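Local coordinates for putative phenazine biosynthesis PhzC/PhzF protein (Clostridium difficile, PDB 4DUN), which probably acts as an isomerase of the PhzF family, a family named for a phenazine-biosynthesis enzyme, at residues I83-D88 / V105-N110; N184-S189 / E216-H221; S189-P194 / S198-T203. All coordinates share one frame; numbering follows the deposited sequence. Where two conformers were deposited one is given.

Contact 1 of 3, residues I83-D88 / V105-N110; sequences ISNFID and VTRNGN
Ser-84, near the C-terminal end of helix 73-87, meets Arg-107 at the end of strand 101-108. Its OG accepts the N-H of Arg-107 NH1 at 3.0 Å along an almost straight line (164° at the hydrogen). The hydroxyl lies at the edge of the guanidinium, in its plane, and it is also bonded to the carbonyl O of Val-91, so this buried oxygen joins helix, arginine and the following loop. The next residue, Asn-85, comes over a face of the same guanidinium. The two side chains cross at about a right angle and their planes are nearly parallel, 14° apart, but the amide meets the guanidinium only at its NH1 corner, through ND2 at 3.8 Å. ND2 itself is bonded to Tyr-81 O within the helix. Water 1 accepts from Asn-85 ND2 and donates to Asn-110 OD1, while water 2 donates to Asn-85 OD1 at 2.6 Å. Beyond this point Ile-87 N makes the normal helical bond to Ile-83 O, and Asp-88 N reaches the same oxygen from the opposite face of the carbonyl, widening the turn to a pi-type one.

Arg-107 spans the gap because its chain is extended, with CG anti to the backbone N (chi1 -174°). Its head is then fixed by the turn that follows its own strand: NE donates to Gly-109 O at 2.9 Å and NH2 to Asn-110 OD1 at 2.7 Å. Tyr-112, on the next strand of this hairpin, also packs against the arginine. All three guanidinium nitrogens thus have an oxygen partner, none of them a carboxylate. The positive charge is probably spread over neutral dipoles and nearby water, and the group, held against rotation, couples the helix end to the exposed hairpin turn.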
loop_
_atom_site.group_PDB
_atom_site.type_symbol
_atom_site.label_atom_id
_atom_site.label_comp_id
_atom_site.label_asym_id
_atom_site.label_seq_id
_atom_site.Cartn_x
_atom_site.Cartn_y
_atom_site.Cartn_z
ATOM N N ILE A 83 -5.968 -18.418 -12.294
ATOM C CA ILE A 83 -6.937 -19.342 -12.904
ATOM C C ILE A 83 -6.249 -20.669 -13.291
ATOM O O ILE A 83 -6.709 -21.744 -12.883
ATOM C CB ILE A 83 -7.667 -18.693 -14.131
ATOM C CG1 ILE A 83 -8.547 -17.471 -13.722
ATOM C CG2 ILE A 83 -8.475 -19.730 -14.945
ATOM C CD1 ILE A 83 -9.730 -17.748 -12.638
ATOM N N SER A 84 -5.157 -20.588 -14.074
ATOM C CA SER A 84 -4.449 -21.768 -14.588
ATOM C C SER A 84 -3.628 -22.515 -13.537
ATOM O O SER A 84 -3.359 -23.687 -13.730
ATOM C CB SER A 84 -3.562 -21.396 -15.772
ATOM O OG SER A 84 -3.290 -22.564 -16.525
ATOM N N ASN A 85 -3.247 -21.879 -12.421
ATOM C CA ASN A 85 -2.499 -22.597 -11.398
ATOM C C ASN A 85 -3.393 -23.166 -10.297
ATOM O O ASN A 85 -2.982 -24.143 -9.646
ATOM C CB ASN A 85 -1.432 -21.699 -10.755
ATOM C CG ASN A 85 -0.175 -21.609 -11.570
ATOM O OD1 ASN A 85 0.824 -22.280 -11.273
ATOM N ND2 ASN A 85 -0.199 -20.786 -12.621
ATOM N N PHE A 86 -4.597 -22.569 -10.065
ATOM C CA PHE A 86 -5.413 -22.994 -8.926
ATOM C C PHE A 86 -6.884 -23.305 -9.194
ATOM O O PHE A 86 -7.479 -24.056 -8.420
ATOM C CB PHE A 86 -5.369 -21.893 -7.839
ATOM C CG PHE A 86 -3.967 -21.591 -7.372
ATOM C CD1 PHE A 86 -3.298 -22.462 -6.515
ATOM C CD2 PHE A 86 -3.288 -20.471 -7.839
ATOM C CE1 PHE A 86 -1.978 -22.213 -6.128
ATOM C CE2 PHE A 86 -1.976 -20.213 -7.435
ATOM C CZ PHE A 86 -1.326 -21.096 -6.594
ATOM N N ILE A 87 -7.488 -22.690 -10.208
ATOM C CA ILE A 87 -8.937 -22.781 -10.417
ATOM C C ILE A 87 -9.287 -23.832 -11.449
ATOM O O ILE A 87 -10.091 -24.721 -11.158
ATOM C CB ILE A 87 -9.504 -21.371 -10.779
ATOM C CG1 ILE A 87 -9.008 -20.249 -9.796
ATOM C CG2 ILE A 87 -11.031 -21.389 -10.957
ATOM C CD1 ILE A 87 -9.167 -20.487 -8.214
ATOM N N ASP A 88 -8.714 -23.711 -12.653
ATOM C CA ASP A 88 -8.843 -24.654 -13.759
ATOM C C ASP A 88 -7.432 -25.029 -14.107
ATOM O O ASP A 88 -6.843 -24.458 -15.018
ATOM C CB ASP A 88 -9.615 -24.033 -14.933
ATOM C CG ASP A 88 -10.017 -25.008 -16.034
ATOM O OD1 ASP A 88 -9.662 -26.206 -15.936
ATOM O OD2 ASP A 88 -10.655 -24.570 -17.006
ATOM N N VAL A 105 -6.201 -14.484 -22.632
ATOM C CA VAL A 105 -4.825 -14.706 -22.158
ATOM C C VAL A 105 -4.492 -16.164 -22.522
ATOM O O VAL A 105 -5.320 -17.049 -22.291
ATOM C CB VAL A 105 -4.584 -14.391 -20.651
ATOM C CG1 VAL A 105 -3.101 -14.570 -20.275
ATOM C CG2 VAL A 105 -5.055 -12.976 -20.298
ATOM N N THR A 106 -3.316 -16.401 -23.131
ATOM C CA THR A 106 -2.890 -17.760 -23.470
ATOM C C THR A 106 -1.689 -18.135 -22.627
ATOM O O THR A 106 -0.738 -17.357 -22.547
ATOM C CB THR A 106 -2.583 -17.902 -24.971
ATOM O OG1 THR A 106 -3.739 -17.528 -25.716
ATOM C CG2 THR A 106 -2.189 -19.332 -25.340
ATOM N N ARG A 107 -1.743 -19.312 -21.980
ATOM C CA ARG A 107 -0.630 -19.840 -21.197
ATOM C C ARG A 107 0.219 -20.691 -22.115
ATOM O O ARG A 107 -0.281 -21.641 -22.725
ATOM C CB ARG A 107 -1.108 -20.663 -19.973
ATOM C CG ARG A 107 0.068 -21.077 -19.079
ATOM C CD ARG A 107 -0.378 -21.878 -17.890
ATOM N NE ARG A 107 0.753 -22.459 -17.160
ATOM C CZ ARG A 107 0.622 -23.132 -16.027
ATOM N NH1 ARG A 107 -0.579 -23.316 -15.496
ATOM N NH2 ARG A 107 1.688 -23.649 -15.425
ATOM N N ASN A 108 1.487 -20.336 -22.251
ATOM C CA ASN A 108 2.433 -21.070 -23.102
ATOM C C ASN A 108 3.577 -21.469 -22.176
ATOM O O ASN A 108 4.429 -20.638 -21.851
ATOM C CB ASN A 108 2.871 -20.176 -24.279
ATOM C CG ASN A 108 3.917 -20.787 -25.191
ATOM O OD1 ASN A 108 4.479 -21.864 -24.931
ATOM N ND2 ASN A 108 4.189 -20.112 -26.304
ATOM N N GLY A 109 3.546 -22.719 -21.699
ATOM C CA GLY A 109 4.492 -23.197 -20.693
ATOM C C GLY A 109 4.133 -22.467 -19.411
ATOM O O GLY A 109 3.024 -22.633 -18.907
ATOM N N ASN A 110 5.016 -21.585 -18.932
ATOM C CA ASN A 110 4.735 -20.731 -17.766
ATOM C C ASN A 110 4.716 -19.252 -18.169
ATOM O O ASN A 110 4.736 -18.351 -17.307
ATOM C CB ASN A 110 5.722 -21.023 -16.622
ATOM C CG ASN A 110 5.400 -22.325 -15.943
ATOM O OD1 ASN A 110 4.235 -22.680 -15.769
ATOM N ND2 ASN A 110 6.416 -23.081 -15.555
HETATM O O HOH W 1 2.399 -20.415 -14.468
HETATM O O HOH W 2 3.024 -22.785 -12.594
#

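Contact 2 of 3, residues N184-S189 / E216-H221; sequences NTDFVS and EKLGKH
At the C-terminal end of helix 207-218, where Gly-219 takes a positive phi and the chain turns toward strand 222-227, Leu-218 and Lys-220 both meet Asp-186, the residue just before strand 187-193. The contact has an apolar and a charged half. In the first, the CD1 methyl of Leu-218 lies 3.6 Å from Asp-186 O and 3.8 Å from Asp-186 CB, so one leucine branch covers the backbone and the root of the acid. The charged half is a salt bridge in which Lys-220 NZ donates to Asp-186 OD1 at 2.6 Å, a short separation. The ammonium arrives on the syn side of that oxygen, 17° out of the carboxylate plane, and the two side chains approach from opposite directions. A bend in the lysine chain (chi3 87°) brings CD and CE alongside the carboxylate, with CE 3.4 Å from Asp-186 OD1.

Water 3 closes a small ring beside this pair, donating to Asp-186 OD2 at 2.7 Å and accepting from Lys-220 NZ at 3.2 Å. OD2 is also bonded to the backbone N of Val-224, on the strand that runs parallel to 187-193. One carboxylate therefore serves both the lysine after the helix and the neighbouring strand. Deeper in, the ring of Phe-187 stacks with Trp-214 of the same helix. Helix 207-218 thus packs on strands 187-193 and 222-227, consistent with the diaminopimelate-epimerase-like fold, where each of two domains wraps its strands around a central helix.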
loop_
_atom_site.group_PDB
_atom_site.type_symbol
_atom_site.label_atom_id
_atom_site.label_comp_id
_atom_site.label_asym_id
_atom_site.label_seq_id
_atom_site.Cartn_x
_atom_site.Cartn_y
_atom_site.Cartn_z
ATOM N N ASN A 184 21.532 -5.956 -21.918
ATOM C CA ASN A 184 21.249 -7.385 -21.788
ATOM C C ASN A 184 19.960 -7.760 -22.545
ATOM O O ASN A 184 19.660 -8.936 -22.718
ATOM C CB ASN A 184 21.109 -7.720 -20.282
ATOM C CG ASN A 184 21.036 -9.192 -19.967
ATOM O OD1 ASN A 184 22.022 -9.929 -20.079
ATOM N ND2 ASN A 184 19.855 -9.651 -19.569
ATOM N N THR A 185 19.212 -6.758 -23.001
ATOM C CA THR A 185 17.942 -6.941 -23.719
ATOM C C THR A 185 17.951 -6.130 -25.007
ATOM O O THR A 185 18.861 -5.324 -25.205
ATOM C CB THR A 185 16.764 -6.510 -22.810
ATOM O OG1 THR A 185 16.896 -5.123 -22.478
ATOM C CG2 THR A 185 16.643 -7.359 -21.536
ATOM N N ASP A 186 16.950 -6.324 -25.883
ATOM C CA ASP A 186 16.879 -5.559 -27.129
ATOM C C ASP A 186 16.643 -4.089 -26.854
ATOM O O ASP A 186 17.294 -3.237 -27.469
ATOM C CB ASP A 186 15.793 -6.116 -28.065
ATOM C CG ASP A 186 16.171 -7.477 -28.562
ATOM O OD1 ASP A 186 17.054 -7.560 -29.444
ATOM O OD2 ASP A 186 15.646 -8.466 -28.020
ATOM N N PHE A 187 15.705 -3.783 -25.929
ATOM C CA PHE A 187 15.401 -2.414 -25.561
ATOM C C PHE A 187 14.927 -2.356 -24.140
ATOM O O PHE A 187 14.572 -3.384 -23.553
ATOM C CB PHE A 187 14.390 -1.752 -26.520
ATOM C CG PHE A 187 13.006 -2.354 -26.588
ATOM C CD1 PHE A 187 12.705 -3.338 -27.519
ATOM C CD2 PHE A 187 11.986 -1.884 -25.761
ATOM C CE1 PHE A 187 11.405 -3.829 -27.645
ATOM C CE2 PHE A 187 10.684 -2.371 -25.882
ATOM C CZ PHE A 187 10.404 -3.352 -26.817
ATOM N N VAL A 188 14.938 -1.138 -23.575
ATOM C CA VAL A 188 14.533 -0.904 -22.202
ATOM C C VAL A 188 13.623 0.284 -22.152
ATOM O O VAL A 188 13.657 1.127 -23.057
ATOM C CB VAL A 188 15.749 -0.707 -21.236
ATOM C CG1 VAL A 188 16.618 -1.961 -21.151
ATOM C CG2 VAL A 188 16.593 0.525 -21.615
ATOM N N SER A 189 12.855 0.395 -21.075
ATOM C CA SER A 189 11.991 1.565 -20.853
ATOM C C SER A 189 11.652 1.706 -19.379
ATOM O O SER A 189 11.907 0.807 -18.585
ATOM C CB SER A 189 10.706 1.506 -21.684
ATOM O OG SER A 189 9.806 0.522 -21.185
ATOM N N GLU A 216 11.414 -1.897 -36.103
ATOM C CA GLU A 216 11.896 -1.192 -37.286
ATOM C C GLU A 216 13.379 -0.797 -37.128
ATOM O O GLU A 216 14.169 -0.999 -38.054
ATOM C CB GLU A 216 11.016 0.048 -37.561
ATOM C CG GLU A 216 11.391 0.855 -38.801
ATOM C CD GLU A 216 11.495 0.099 -40.114
ATOM O OE1 GLU A 216 12.503 0.302 -40.829
ATOM O OE2 GLU A 216 10.579 -0.697 -40.428
ATOM N N LYS A 217 13.748 -0.251 -35.958
ATOM C CA LYS A 217 15.114 0.194 -35.660
ATOM C C LYS A 217 16.131 -0.947 -35.610
ATOM O O LYS A 217 17.258 -0.774 -36.072
ATOM C CB LYS A 217 15.151 0.957 -34.311
ATOM C CG LYS A 217 14.533 2.359 -34.362
ATOM C CD LYS A 217 15.440 3.383 -35.084
ATOM C CE LYS A 217 14.692 4.631 -35.498
ATOM N NZ LYS A 217 15.575 5.600 -36.203
ATOM N N LEU A 218 15.737 -2.099 -35.051
ATOM C CA LEU A 218 16.631 -3.241 -34.836
ATOM C C LEU A 218 16.510 -4.328 -35.913
ATOM O O LEU A 218 17.368 -5.204 -35.975
ATOM C CB LEU A 218 16.384 -3.852 -33.430
ATOM C CG LEU A 218 16.536 -2.897 -32.213
ATOM C CD1 LEU A 218 16.183 -3.595 -30.920
ATOM C CD2 LEU A 218 17.971 -2.326 -32.106
ATOM N N GLY A 219 15.467 -4.262 -36.736
ATOM C CA GLY A 219 15.189 -5.242 -37.787
ATOM C C GLY A 219 14.866 -6.617 -37.233
ATOM O O GLY A 219 15.321 -7.624 -37.778
ATOM N N LYS A 220 14.082 -6.670 -36.137
ATOM C CA LYS A 220 13.721 -7.923 -35.464
ATOM C C LYS A 220 12.214 -8.038 -35.220
ATOM O O LYS A 220 11.578 -7.056 -34.827
ATOM C CB LYS A 220 14.441 -8.026 -34.108
ATOM C CG LYS A 220 15.950 -8.185 -34.193
ATOM C CD LYS A 220 16.593 -8.179 -32.799
ATOM C CE LYS A 220 16.635 -9.551 -32.175
ATOM N NZ LYS A 220 17.572 -9.604 -31.027
ATOM N N HIS A 221 11.653 -9.248 -35.401
ATOM C CA HIS A 221 10.224 -9.481 -35.159
ATOM C C HIS A 221 9.998 -10.025 -33.751
ATOM O O HIS A 221 8.908 -9.861 -33.219
ATOM C CB HIS A 221 9.607 -10.412 -36.205
ATOM C CG HIS A 221 9.298 -9.735 -37.507
ATOM N ND1 HIS A 221 9.376 -10.416 -38.705
ATOM C CD2 HIS A 221 8.916 -8.457 -37.755
ATOM C CE1 HIS A 221 9.038 -9.540 -39.640
ATOM N NE2 HIS A 221 8.759 -8.346 -39.114
HETATM O O HOH W 3 16.032 -11.102 -28.621
#

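Contact 3 of 3, residues S189-P194 / S198-T203; sequences SRYFCP and SEDPVT
Glu-199 and Arg-190 form the compact polar part of the hairpin made by strands 187-193 and 198-200. A bend at chi3 (71°) turns the arginine head toward the extended glutamate chain, whose carboxylate it grips side-on: NE donates to Glu-199 OE2 at 2.8 Å and NH2 to Glu-199 OE1 at 3.0 Å. Both oxygens lie in the guanidinium plane, yet the flat groups are turned 39° against each other, so the donors come from above the carboxylate plane. CZ of Phe-192 stands over the rim of one guanidinium face, and CE1 of the same ring lies near Glu-199 CD. Arg-190 NH1 is bonded to the carbonyls of Val-157 and Tyr-160.

The face carrying Tyr-191 is also closely packed. Thr-203 CG2 sits over the tyrosine ring, 4.0 Å from its centroid, in a CH-pi contact. Thr-203 OG1 donates to Asp-200 OD2 at 2.6 Å, and Tyr-191 OH reaches Asp-146 and a bound buffer molecule.

Packing is looser near the partly exposed hairpin end. Cys-193 N donates to Ser-198 O at 2.9 Å, but the return bond from Ser-198 N to Cys-193 O is 3.3 Å long, with Cys-193 CB 4.1 Å from Ser-198 OG. Away from the turn, Asp-200 N donates to Tyr-191 O, while water 4 sits in the hairpin, takes the Tyr-191 N-H and donates to Glu-199 OE2 and Asp-200 O.

Asp-200, near the buffer molecule and predicted active-site Glu-47, is probably fixed by Thr-203 at OD2 and Asn-20 at OD1, consistent with the hairpin lining the probable pocket here, with the ion pair tying the strands on the other face.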
loop_
_atom_site.group_PDB
_atom_site.type_symbol
_atom_site.label_atom_id
_atom_site.label_comp_id
_atom_site.label_asym_id
_atom_site.label_seq_id
_atom_site.Cartn_x
_atom_site.Cartn_y
_atom_site.Cartn_z
ATOM N N SER A 189 12.855 0.395 -21.075
ATOM C CA SER A 189 11.991 1.565 -20.853
ATOM C C SER A 189 11.652 1.706 -19.379
ATOM O O SER A 189 11.907 0.807 -18.585
ATOM C CB SER A 189 10.706 1.506 -21.684
ATOM O OG SER A 189 9.806 0.522 -21.185
ATOM N N ARG A 190 11.181 2.881 -19.023
ATOM C CA ARG A 190 10.614 3.227 -17.729
ATOM C C ARG A 190 9.362 4.038 -18.036
ATOM O O ARG A 190 9.343 4.802 -19.010
ATOM C CB ARG A 190 11.590 3.966 -16.815
ATOM C CG ARG A 190 12.710 3.056 -16.286
ATOM C CD ARG A 190 13.777 3.862 -15.608
ATOM N NE ARG A 190 13.310 4.400 -14.335
ATOM C CZ ARG A 190 13.907 5.378 -13.667
ATOM N NH1 ARG A 190 15.015 5.951 -14.151
ATOM N NH2 ARG A 190 13.409 5.797 -12.513
ATOM N N TYR A 191 8.306 3.817 -17.260
ATOM C CA TYR A 191 7.014 4.458 -17.493
ATOM C C TYR A 191 6.608 5.239 -16.246
ATOM O O TYR A 191 6.524 4.666 -15.161
ATOM C CB TYR A 191 5.965 3.380 -17.855
ATOM C CG TYR A 191 4.618 3.920 -18.274
ATOM C CD1 TYR A 191 3.674 4.306 -17.326
ATOM C CD2 TYR A 191 4.227 3.909 -19.609
ATOM C CE1 TYR A 191 2.409 4.772 -17.709
ATOM C CE2 TYR A 191 2.972 4.380 -20.005
ATOM C CZ TYR A 191 2.065 4.810 -19.050
ATOM O OH TYR A 191 0.826 5.263 -19.433
ATOM N N PHE A 192 6.330 6.532 -16.409
ATOM C CA PHE A 192 5.965 7.417 -15.303
ATOM C C PHE A 192 4.508 7.866 -15.398
ATOM O O PHE A 192 4.042 8.282 -16.472
ATOM C CB PHE A 192 6.915 8.640 -15.251
ATOM C CG PHE A 192 8.366 8.206 -15.153
ATOM C CD1 PHE A 192 8.892 7.739 -13.952
ATOM C CD2 PHE A 192 9.191 8.218 -16.275
ATOM C CE1 PHE A 192 10.216 7.285 -13.873
ATOM C CE2 PHE A 192 10.509 7.757 -16.198
ATOM C CZ PHE A 192 11.015 7.304 -14.990
ATOM N N CYS A 193 3.800 7.783 -14.247
ATOM C CA CYS A 193 2.396 8.151 -14.069
ATOM C C CYS A 193 2.347 9.444 -13.248
ATOM O O CYS A 193 2.352 9.386 -12.006
ATOM C CB CYS A 193 1.627 7.016 -13.395
ATOM S SG CYS A 193 1.936 5.388 -14.120
ATOM N N PRO A 194 2.352 10.617 -13.930
ATOM C CA PRO A 194 2.459 11.892 -13.204
ATOM C C PRO A 194 1.321 12.183 -12.223
ATOM O O PRO A 194 1.598 12.699 -11.137
ATOM C CB PRO A 194 2.514 12.932 -14.333
ATOM C CG PRO A 194 3.078 12.160 -15.515
ATOM C CD PRO A 194 2.386 10.844 -15.394
ATOM N N SER A 198 3.898 8.310 -9.355
ATOM C CA SER A 198 4.586 7.031 -9.246
ATOM C C SER A 198 5.139 6.549 -10.562
ATOM O O SER A 198 4.705 6.970 -11.644
ATOM C CB SER A 198 3.627 5.976 -8.689
ATOM O OG SER A 198 2.533 5.782 -9.568
ATOM N N GLU A 199 6.104 5.642 -10.459
ATOM C CA GLU A 199 6.686 4.972 -11.613
ATOM C C GLU A 199 6.039 3.596 -11.720
ATOM O O GLU A 199 6.008 2.848 -10.748
ATOM C CB GLU A 199 8.208 4.877 -11.484
ATOM C CG GLU A 199 8.812 4.002 -12.563
ATOM C CD GLU A 199 10.320 3.890 -12.534
ATOM O OE1 GLU A 199 10.955 4.418 -11.593
ATOM O OE2 GLU A 199 10.866 3.248 -13.454
ATOM N N ASP A 200 5.495 3.270 -12.888
ATOM C CA ASP A 200 4.831 1.979 -13.064
ATOM C C ASP A 200 5.887 0.850 -13.085
ATOM O O ASP A 200 6.843 0.941 -13.849
ATOM C CB ASP A 200 4.060 2.011 -14.385
ATOM C CG ASP A 200 2.924 1.024 -14.511
ATOM O OD1 ASP A 200 2.489 0.455 -13.460
ATOM O OD2 ASP A 200 2.425 0.861 -15.630
ATOM N N PRO A 201 5.762 -0.189 -12.228
ATOM C CA PRO A 201 6.771 -1.270 -12.221
ATOM C C PRO A 201 6.941 -1.945 -13.593
ATOM O O PRO A 201 8.071 -2.106 -14.050
ATOM C CB PRO A 201 6.230 -2.243 -11.167
ATOM C CG PRO A 201 5.447 -1.339 -10.224
ATOM C CD PRO A 201 4.740 -0.412 -11.186
ATOM N N VAL A 202 5.838 -2.355 -14.234
ATOM C CA VAL A 202 5.848 -3.000 -15.561
ATOM C C VAL A 202 4.587 -2.570 -16.292
ATOM O O VAL A 202 3.494 -2.654 -15.725
ATOM C CB VAL A 202 5.974 -4.560 -15.578
ATOM C CG1 VAL A 202 6.432 -5.038 -16.958
ATOM C CG2 VAL A 202 6.929 -5.078 -14.510
ATOM N N THR A 203 4.739 -2.121 -17.538
ATOM C CA THR A 203 3.613 -1.644 -18.336
ATOM C C THR A 203 3.491 -2.451 -19.627
ATOM O O THR A 203 4.380 -2.397 -20.472
ATOM C CB THR A 203 3.812 -0.140 -18.660
ATOM O OG1 THR A 203 4.263 0.566 -17.500
ATOM C CG2 THR A 203 2.537 0.521 -19.250
HETATM O O HOH W 4 9.021 2.047 -15.159
#

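In the fold
Contact 3 is buried, its centre about 9 Å from that of the chain, whereas contacts 1 and 2 have their centres about 18 Å out, one partly buried and the other at the surface. Contacts 2 and 3 share strand 187-193 and Ser-189, contact 3 being nested in the loop that contact 2 closes; contact 1 lies on a separate helix and hairpin, about 13 Å from either by nearest atoms. All three use a cationic side chain differently: Arg-107 is met by neutral oxygens, Lys-220 forms a single-point salt bridge with water alongside, and Arg-190 makes a two-pronged one. Contact 3 alone borders the probable active site.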